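Local atomic coordinates of F-actin-capping protein subunit alpha (Dictyostelium discoideum, PDB entry 4AKR), a protein that caps the fast-growing barbed ends of actin filaments independently of calcium, blocking subunit exchange there without severing the filaments. Residues 128-133 / 230-235; 123-128 / 223-228. One frame throughout, in Å; residues are numbered along the deposited sequence.

Interaction 1 of 2, residues 128-133 / 230-235; sequences EYYPNG and KAELNL
Glu232 OE1 is gripped by two phenols: Tyr130 OH donates a hydrogen bond to it across this contact, 2.6 Å from OH to OE1, and Tyr125 OH, from the last turns of helix 112-129, makes a second. The other carboxylate oxygen, Glu232 OE2, is 3.7 Å from Tyr130 OH and turns to Trp171 NE1 and Ser169 OG on strand 163-175. A glutamate suits this place because its two oxygens can serve two sets of donors at the end of a chain that runs extended beyond CG, which carries the carboxylate out to the phenol.

The two side chains meet at about a right angle. OE1 lies at the edge of the Tyr130 ring, in its plane, whereas the hydroxyl reaches OE1 from above the carboxylate, 43° out of that plane. Tyr130 has CG anti to its carbonyl carbon (chi1 -57°), which carries the phenol away from the turn and toward helix 217-248. A phenylalanine here would probably leave buried Glu232 OE1 short of one phenol and the partner subunit's basic group without the oxygen it bonds. That basic side chain, hydrogen-bonded to Tyr130 OH, probably favours an ionised Glu232 through its charge.

Tyr130 is the first residue to leave the helical conformation after helix 112-129, and it opens a type I beta turn closed by Gly133 N to Tyr130 O at 2.9 Å. The turn leads into strand 134-142. The Tyr130 ring meets Trp167 edge-to-face and rests on Ile152, Thr154 and Ser169, so the phenol bridges from the helix end to helix 217-248 across the face of the antiparallel sheet.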
# COMPACT_ATOMS: atom_id res chain seq x y z
N GLU A 128 -1.31 -28.01 -5.91
CA GLU A 128 -0.47 -28.30 -4.76
C GLU A 128 -0.06 -27.09 -3.92
O GLU A 128 -0.10 -27.15 -2.69
CB GLU A 128 0.79 -29.04 -5.22
CG GLU A 128 1.81 -29.30 -4.12
CD GLU A 128 1.44 -30.47 -3.22
OE1 GLU A 128 1.47 -31.62 -3.70
OE2 GLU A 128 1.12 -30.23 -2.03
N TYR A 129 0.31 -25.99 -4.57
CA TYR A 129 0.76 -24.83 -3.80
C TYR A 129 -0.15 -23.61 -3.73
O TYR A 129 0.12 -22.68 -2.97
CB TYR A 129 2.14 -24.40 -4.30
CG TYR A 129 3.17 -25.50 -4.16
CD1 TYR A 129 3.35 -26.45 -5.16
CD2 TYR A 129 3.93 -25.62 -3.00
CE1 TYR A 129 4.26 -27.48 -5.02
CE2 TYR A 129 4.84 -26.66 -2.84
CZ TYR A 129 5.00 -27.59 -3.86
OH TYR A 129 5.91 -28.61 -3.72
N TYR A 130 -1.21 -23.59 -4.52
CA TYR A 130 -2.11 -22.46 -4.51
C TYR A 130 -3.56 -22.90 -4.33
O TYR A 130 -4.27 -23.16 -5.30
CB TYR A 130 -1.96 -21.65 -5.81
CG TYR A 130 -0.55 -21.16 -6.07
CD1 TYR A 130 -0.13 -19.93 -5.57
CD2 TYR A 130 0.36 -21.92 -6.82
CE1 TYR A 130 1.16 -19.46 -5.81
CE2 TYR A 130 1.66 -21.45 -7.06
CZ TYR A 130 2.05 -20.21 -6.55
OH TYR A 130 3.31 -19.72 -6.76
N PRO A 131 -4.02 -22.99 -3.08
CA PRO A 131 -5.40 -23.40 -2.75
C PRO A 131 -6.50 -22.82 -3.64
O PRO A 131 -7.33 -23.57 -4.14
CB PRO A 131 -5.54 -23.01 -1.27
CG PRO A 131 -4.38 -22.04 -1.01
CD PRO A 131 -3.28 -22.60 -1.86
N ASN A 132 -6.54 -21.50 -3.83
CA ASN A 132 -7.57 -20.91 -4.70
C ASN A 132 -7.02 -20.51 -6.06
O ASN A 132 -7.63 -19.69 -6.76
CB ASN A 132 -8.20 -19.66 -4.07
CG ASN A 132 -8.89 -19.95 -2.77
OD1 ASN A 132 -9.55 -20.99 -2.63
ND2 ASN A 132 -8.76 -19.04 -1.81
N GLY A 133 -5.88 -21.06 -6.44
CA GLY A 133 -5.28 -20.69 -7.70
C GLY A 133 -5.93 -21.24 -8.95
O GLY A 133 -6.46 -22.35 -8.96
N LYS A 230 11.15 -24.84 -7.54
CA LYS A 230 12.26 -24.65 -6.63
C LYS A 230 12.52 -23.15 -6.50
O LYS A 230 12.71 -22.64 -5.39
CB LYS A 230 13.51 -25.34 -7.18
CG LYS A 230 14.70 -25.32 -6.23
CD LYS A 230 16.00 -25.07 -6.99
CE LYS A 230 17.19 -24.99 -6.05
NZ LYS A 230 17.49 -26.30 -5.40
N ALA A 231 12.51 -22.46 -7.63
CA ALA A 231 12.73 -21.02 -7.62
C ALA A 231 11.69 -20.32 -6.75
O ALA A 231 12.04 -19.46 -5.94
CB ALA A 231 12.68 -20.48 -9.04
N GLU A 232 10.42 -20.69 -6.91
CA GLU A 232 9.34 -20.08 -6.13
C GLU A 232 9.40 -20.45 -4.65
O GLU A 232 9.02 -19.64 -3.79
CB GLU A 232 7.96 -20.46 -6.71
CG GLU A 232 7.73 -19.94 -8.13
CD GLU A 232 6.25 -19.83 -8.50
OE1 GLU A 232 5.42 -20.60 -7.96
OE2 GLU A 232 5.91 -18.98 -9.35
N LEU A 233 9.86 -21.65 -4.35
CA LEU A 233 10.00 -22.07 -2.95
C LEU A 233 11.04 -21.18 -2.29
O LEU A 233 10.84 -20.68 -1.19
CB LEU A 233 10.46 -23.53 -2.86
CG LEU A 233 11.07 -23.93 -1.52
CD1 LEU A 233 10.11 -23.60 -0.39
CD2 LEU A 233 11.41 -25.42 -1.53
N ASN A 234 12.15 -20.97 -2.98
CA ASN A 234 13.21 -20.13 -2.47
C ASN A 234 12.73 -18.70 -2.27
O ASN A 234 13.01 -18.09 -1.24
CB ASN A 234 14.42 -20.15 -3.40
CG ASN A 234 15.21 -21.44 -3.28
OD1 ASN A 234 15.25 -22.04 -2.21
ND2 ASN A 234 15.84 -21.85 -4.36
N LEU A 235 12.02 -18.18 -3.26
CA LEU A 235 11.49 -16.82 -3.16
C LEU A 235 10.52 -16.71 -1.99
O LEU A 235 10.50 -15.71 -1.28
CB LEU A 235 10.78 -16.43 -4.46
CG LEU A 235 9.96 -15.15 -4.36
CD1 LEU A 235 10.83 -14.00 -3.87
CD2 LEU A 235 9.35 -14.84 -5.72

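Interaction 2 of 2, residues 123-128 / 223-228; sequences TKYCNE and NAFKAI
Apolar contact carries most of this helix pairing, and it centres on Tyr125 and Phe225, whose CA atoms are 7.8 Å apart. Phe225 CD1 comes within 4.0 Å of Tyr125 CB and 4.1 Å of Tyr125 CG, touching the base of the tyrosine side chain with the two groups inclined to each other. With CG anti to the backbone N (chi1 179°), the Tyr125 ring reaches across toward helix 217-248. Phenylalanine suits the opposing position: it is broad and wholly apolar, and it also packs on Phe118, Glu121 and Ala122 of helix 112-129.

No hydrogen bond crosses between the two segments; the polar end of Tyr125 looks beyond them. Its OH passes Ile228 O at 4.4 Å, too far to bond, and is held instead by Glu232 and by a basic side chain of the partner subunit. A tyrosine thus combines an apolar shaft with a polar end.

Beneath the helices lies the antiparallel sheet. Tyr125 rests on Ile152 and Phe225 on Val150, both of strand 145-158, while Ile228 packs on Trp171 and Cys173 of strand 163-175, so that helix 112-129 and the long helix 217-248 are joined side by side over one sheet.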
# COMPACT_ATOMS: atom_id res chain seq x y z
N THR A 123 -1.16 -27.57 -13.82
CA THR A 123 -2.38 -27.88 -13.08
C THR A 123 -2.06 -28.51 -11.72
O THR A 123 -2.55 -28.03 -10.70
CB THR A 123 -3.30 -28.82 -13.91
OG1 THR A 123 -3.61 -28.19 -15.16
CG2 THR A 123 -4.59 -29.09 -13.17
N LYS A 124 -1.25 -29.56 -11.71
CA LYS A 124 -0.86 -30.22 -10.46
C LYS A 124 -0.08 -29.28 -9.54
O LYS A 124 -0.30 -29.24 -8.33
CB LYS A 124 -0.00 -31.46 -10.75
CG LYS A 124 -0.74 -32.56 -11.51
CD LYS A 124 0.16 -33.77 -11.84
CE LYS A 124 1.18 -33.46 -12.92
NZ LYS A 124 1.93 -34.67 -13.40
N TYR A 125 0.84 -28.52 -10.11
CA TYR A 125 1.63 -27.58 -9.33
C TYR A 125 0.70 -26.57 -8.67
O TYR A 125 0.81 -26.28 -7.48
CB TYR A 125 2.63 -26.85 -10.22
CG TYR A 125 3.48 -25.83 -9.49
CD1 TYR A 125 4.38 -26.23 -8.50
CD2 TYR A 125 3.36 -24.47 -9.77
CE1 TYR A 125 5.14 -25.29 -7.80
CE2 TYR A 125 4.12 -23.52 -9.07
CZ TYR A 125 5.00 -23.94 -8.09
OH TYR A 125 5.72 -23.00 -7.39
N CYS A 126 -0.23 -26.04 -9.45
CA CYS A 126 -1.20 -25.06 -8.99
C CYS A 126 -2.09 -25.64 -7.87
O CYS A 126 -2.33 -24.98 -6.85
CB CYS A 126 -2.06 -24.61 -10.18
SG CYS A 126 -3.08 -23.15 -9.92
N ASN A 127 -2.55 -26.87 -8.05
CA ASN A 127 -3.40 -27.51 -7.05
C ASN A 127 -2.62 -27.78 -5.78
O ASN A 127 -3.19 -27.78 -4.69
CB ASN A 127 -3.96 -28.85 -7.56
CG ASN A 127 -4.98 -28.67 -8.66
OD1 ASN A 127 -5.38 -27.55 -8.98
ND2 ASN A 127 -5.42 -29.78 -9.24
N GLU A 128 -1.31 -28.01 -5.91
CA GLU A 128 -0.47 -28.30 -4.76
C GLU A 128 -0.06 -27.09 -3.92
O GLU A 128 -0.10 -27.15 -2.69
CB GLU A 128 0.79 -29.04 -5.22
CG GLU A 128 1.81 -29.30 -4.12
CD GLU A 128 1.44 -30.47 -3.22
OE1 GLU A 128 1.47 -31.62 -3.70
OE2 GLU A 128 1.12 -30.23 -2.03
N ASN A 223 10.60 -31.39 -15.85
CA ASN A 223 11.82 -30.77 -15.38
C ASN A 223 11.75 -29.26 -15.36
O ASN A 223 12.48 -28.63 -14.60
CB ASN A 223 13.01 -31.26 -16.22
CG ASN A 223 13.19 -32.77 -16.11
OD1 ASN A 223 13.13 -33.33 -15.02
ND2 ASN A 223 13.40 -33.43 -17.24
N ALA A 224 10.87 -28.67 -16.15
CA ALA A 224 10.75 -27.22 -16.16
C ALA A 224 10.06 -26.81 -14.87
O ALA A 224 10.43 -25.81 -14.24
CB ALA A 224 9.93 -26.76 -17.36
N PHE A 225 9.06 -27.59 -14.46
CA PHE A 225 8.32 -27.31 -13.24
C PHE A 225 9.09 -27.65 -11.99
O PHE A 225 8.82 -27.09 -10.92
CB PHE A 225 6.96 -28.01 -13.28
CG PHE A 225 5.89 -27.19 -13.94
CD1 PHE A 225 5.16 -26.27 -13.20
CD2 PHE A 225 5.70 -27.26 -15.31
CE1 PHE A 225 4.26 -25.42 -13.82
CE2 PHE A 225 4.80 -26.42 -15.95
CZ PHE A 225 4.08 -25.49 -15.21
N LYS A 226 10.05 -28.55 -12.09
CA LYS A 226 10.87 -28.88 -10.94
C LYS A 226 11.69 -27.62 -10.66
O LYS A 226 11.83 -27.19 -9.52
CB LYS A 226 11.79 -30.06 -11.23
CG LYS A 226 11.17 -31.42 -10.96
CD LYS A 226 12.19 -32.54 -11.04
CE LYS A 226 11.56 -33.86 -10.67
NZ LYS A 226 12.50 -34.99 -10.89
N ALA A 227 12.22 -27.03 -11.73
CA ALA A 227 13.03 -25.82 -11.62
C ALA A 227 12.18 -24.64 -11.15
O ALA A 227 12.52 -23.98 -10.17
CB ALA A 227 13.66 -25.50 -12.97
N ILE A 228 11.08 -24.39 -11.86
CA ILE A 228 10.17 -23.30 -11.50
C ILE A 228 9.68 -23.40 -10.05
O ILE A 228 9.64 -22.40 -9.34
CB ILE A 228 8.93 -23.28 -12.44
CG1 ILE A 228 9.31 -22.75 -13.82
CG2 ILE A 228 7.82 -22.42 -11.84
CD1 ILE A 228 8.18 -22.81 -14.82

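Both interactions are buried and join helix 112-129, or the turn just after it, to helix 217-248 over the same sheet, with centres about 8 Å apart. Interaction 2, farther from the centre of the chain (about 17 Å against about 13 Å), lies between facing helix sides and is apolar, burying 146 Å² between its segments. Interaction 1 buries 66 Å²; a single hydrogen bond crosses between its segments, where helix 112-129 ends and a buried carboxylate needs donors. A basic side chain of the partner subunit bonds to the phenol in each. Tyr125 couples them: its OH is 2.5 Å from Glu232 OE1, a probable hydrogen bond, and its CE2 lies 3.8 Å from Tyr130 CE2.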